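PDB 5GMT: alginate lyase from Aplysia kurodai, which probably cleaves alginate, with a specificity for polymannuronate, as a eukaryotic member of polysaccharide lyase family 14. Local coordinates for residues E197-T202 with L271-A276. Numbering follows the deposited sequence.
Sequences EVHINT and LTPSHA
Leading on from strand 261-272, the chain reaches strand 191-199 first through Pro273, whose CG lies 3.7 Å from Glu197 OE2 and obliquely beside the His199 ring. In this concanavalin-like sandwich of antiparallel sheets, strand 92-102 pairs with both strands and separates them; residues 273-276 pass its start, Pro273 and His199 both touching Ala92. Ser274 contributes its backbone: its O sits 3.2 Å from His199 CE1, at the ring edge. His275, with CG anti to the backbone N, carries its imidazole to the end of strand 191-199, where NE2 donates to Ile200 O at 2.8 Å, the acceptor only 3° out of the ring plane. The two imidazoles sit side by side in nearly parallel planes (16°), without stacking. Ala276 N then donates to His199 ND1 (2.9 Å, 162°), while Ala276 O is hydrogen-bonded to Trp209 NE1, whose indole stacks with His199. From the other imidazole nitrogen, His199 NE2 donates to the anti lone pair of Glu197 OE2 at 2.8 Å. A leucine at His199 would probably loosen the 273-276 backbone by losing the Ala276 N bond, and would separately forfeit the Glu197 bond and Trp209 stack. With ND1 accepting and NE2 donating, His199 is probably neutral and rotationally fixed, although the carboxylate could raise its pKa.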
ATOM      1  N   GLU A 197       7.140   1.423  -7.578  1.00  6.30           N
ATOM      2  CA  GLU A 197       7.460   2.574  -8.397  1.00  5.47           C
ATOM      3  C   GLU A 197       6.262   2.917  -9.268  1.00  6.16           C
ATOM      4  O   GLU A 197       5.738   2.070  -9.984  1.00  5.84           O
ATOM      5  CB  GLU A 197       8.695   2.320  -9.271  1.00  6.55           C
ATOM      6  CG  GLU A 197       9.000   3.502 -10.190  1.00  7.17           C
ATOM      7  CD  GLU A 197      10.405   3.475 -10.781  1.00 10.10           C
ATOM      8  OE1 GLU A 197      11.117   2.469 -10.604  1.00 10.79           O
ATOM      9  OE2 GLU A 197      10.794   4.471 -11.433  1.00 12.16           O
ATOM     10  N   VAL A 198       5.818   4.164  -9.171  1.00  6.55           N
ATOM     11  CA  VAL A 198       4.595   4.581  -9.828  1.00  5.75           C
ATOM     12  C   VAL A 198       4.853   5.784 -10.716  1.00  6.39           C
ATOM     13  O   VAL A 198       5.376   6.792 -10.253  1.00  7.76           O
ATOM     14  CB  VAL A 198       3.495   4.957  -8.808  1.00  5.10           C
ATOM     15  CG1 VAL A 198       2.242   5.465  -9.542  1.00  8.44           C
ATOM     16  CG2 VAL A 198       3.155   3.773  -7.916  1.00  6.06           C
ATOM     17  N   HIS A 199       4.499   5.668 -11.992  1.00  4.12           N
ATOM     18  CA  HIS A 199       4.535   6.811 -12.901  1.00  6.89           C
ATOM     19  C   HIS A 199       3.119   7.021 -13.406  1.00  7.56           C
ATOM     20  O   HIS A 199       2.566   6.153 -14.085  1.00  5.48           O
ATOM     21  CB  HIS A 199       5.513   6.575 -14.064  1.00  7.51           C
ATOM     22  CG  HIS A 199       6.946   6.514 -13.637  1.00  9.52           C
ATOM     23  ND1 HIS A 199       7.912   7.347 -14.157  1.00  9.75           N
ATOM     24  CD2 HIS A 199       7.568   5.743 -12.713  1.00 10.01           C
ATOM     25  CE1 HIS A 199       9.070   7.087 -13.577  1.00 11.08           C
ATOM     26  NE2 HIS A 199       8.892   6.112 -12.703  1.00  9.39           N
ATOM     27  N   ILE A 200       2.514   8.155 -13.065  1.00  6.71           N
ATOM     28  CA  ILE A 200       1.116   8.334 -13.414  1.00  8.20           C
ATOM     29  C   ILE A 200       1.031   8.701 -14.885  1.00  7.85           C
ATOM     30  O   ILE A 200       2.018   9.121 -15.489  1.00 10.81           O
ATOM     31  CB  ILE A 200       0.409   9.396 -12.526  1.00  8.22           C
ATOM     32  CG1 ILE A 200       1.066  10.772 -12.648  1.00  8.75           C
ATOM     33  CG2 ILE A 200       0.392   8.950 -11.068  1.00 10.96           C
ATOM     34  CD1 ILE A 200       0.389  11.810 -11.724  1.00 10.91           C
ATOM     35  N   ASN A 201      -0.141   8.496 -15.467  1.00  8.67           N
ATOM     36  CA  ASN A 201      -0.326   8.687 -16.901  1.00  8.09           C
ATOM     37  C   ASN A 201      -0.272  10.132 -17.362  1.00 10.76           C
ATOM     38  O   ASN A 201      -0.574  11.065 -16.612  1.00  9.54           O
ATOM     39  CB  ASN A 201      -1.663   8.094 -17.332  1.00  6.81           C
ATOM     40  CG  ASN A 201      -2.839   8.763 -16.638  1.00  8.55           C
ATOM     41  OD1 ASN A 201      -3.016   8.618 -15.426  1.00  8.55           O
ATOM     42  ND2 ASN A 201      -3.658   9.503 -17.409  1.00  9.25           N
ATOM     43  N   THR A 202       0.114  10.301 -18.617  1.00  9.17           N
ATOM     44  CA  THR A 202      -0.196  11.529 -19.340  1.00  9.09           C
ATOM     45  C   THR A 202      -1.706  11.661 -19.393  1.00  8.26           C
ATOM     46  O   THR A 202      -2.395  10.694 -19.714  1.00  9.02           O
ATOM     47  CB  THR A 202       0.355  11.489 -20.762  1.00  9.45           C
ATOM     48  OG1 THR A 202       1.734  11.096 -20.717  1.00  9.83           O
ATOM     49  CG2 THR A 202       0.219  12.859 -21.433  1.00  8.52           C
ATOM     50  N   LEU A 271      11.145   8.076  -2.841  1.00  7.81           N
ATOM     51  CA  LEU A 271      11.999   8.744  -3.820  1.00 11.47           C
ATOM     52  C   LEU A 271      11.172   9.310  -4.957  1.00 14.40           C
ATOM     53  O   LEU A 271      10.062   8.836  -5.216  1.00  8.64           O
ATOM     54  CB  LEU A 271      13.040   7.777  -4.396  1.00 12.07           C
ATOM     55  CG  LEU A 271      13.936   7.061  -3.393  1.00 14.33           C
ATOM     56  CD1 LEU A 271      13.294   5.748  -2.964  1.00 12.52           C
ATOM     57  CD2 LEU A 271      15.301   6.824  -4.022  1.00 18.93           C
ATOM     58  N   THR A 272      11.725  10.306  -5.648  1.00 11.56           N
ATOM     59  CA  THR A 272      11.056  10.886  -6.808  1.00  9.08           C
ATOM     60  C   THR A 272      11.960  10.818  -8.033  1.00 13.67           C
ATOM     61  O   THR A 272      12.763  11.721  -8.258  1.00 14.94           O
ATOM     62  CB  THR A 272      10.653  12.357  -6.565  1.00 10.43           C
ATOM     63  OG1 THR A 272      11.811  13.108  -6.174  1.00 14.05           O
ATOM     64  CG2 THR A 272       9.595  12.469  -5.471  1.00 11.48           C
ATOM     65  N   PRO A 273      11.833   9.746  -8.829  1.00 12.31           N
ATOM     66  CA  PRO A 273      12.627   9.642 -10.055  1.00 10.47           C
ATOM     67  C   PRO A 273      12.052  10.539 -11.135  1.00 11.97           C
ATOM     68  O   PRO A 273      10.946  11.063 -10.978  1.00 12.36           O
ATOM     69  CB  PRO A 273      12.476   8.174 -10.448  1.00 14.28           C
ATOM     70  CG  PRO A 273      11.074   7.829  -9.967  1.00 15.17           C
ATOM     71  CD  PRO A 273      10.857   8.643  -8.705  1.00 12.12           C
ATOM     72  N   SER A 274      12.789  10.704 -12.226  1.00 12.07           N
ATOM     73  CA  SER A 274      12.267  11.438 -13.369  1.00 10.66           C
ATOM     74  C   SER A 274      11.052  10.725 -13.936  1.00  9.09           C
ATOM     75  O   SER A 274      11.075   9.509 -14.134  1.00 11.35           O
ATOM     76  CB  SER A 274      13.335  11.577 -14.452  1.00 17.48           C
ATOM     77  OG  SER A 274      14.429  12.348 -13.995  1.00 19.71           O
ATOM     78  N   HIS A 275       9.996  11.487 -14.195  1.00 10.74           N
ATOM     79  CA  HIS A 275       8.771  10.941 -14.779  1.00 10.59           C
ATOM     80  C   HIS A 275       9.034  10.345 -16.162  1.00 15.27           C
ATOM     81  O   HIS A 275       9.615  10.991 -17.022  1.00  9.94           O
ATOM     82  CB  HIS A 275       7.702  12.035 -14.859  1.00  9.83           C
ATOM     83  CG  HIS A 275       6.333  11.516 -15.167  1.00 10.42           C
ATOM     84  ND1 HIS A 275       5.432  12.212 -15.944  1.00 12.96           N
ATOM     85  CD2 HIS A 275       5.706  10.377 -14.789  1.00  9.74           C
ATOM     86  CE1 HIS A 275       4.309  11.525 -16.035  1.00 10.51           C
ATOM     87  NE2 HIS A 275       4.448  10.406 -15.345  1.00  8.67           N
ATOM     88  N   ALA A 276       8.633   9.093 -16.361  1.00 10.49           N
ATOM     89  CA  ALA A 276       8.805   8.435 -17.650  1.00 13.60           C
ATOM     90  C   ALA A 276       7.609   7.535 -17.940  1.00 13.91           C
ATOM     91  O   ALA A 276       7.485   6.459 -17.366  1.00 17.35           O
ATOM     92  CB  ALA A 276      10.097   7.627 -17.675  1.00 14.11           C
TER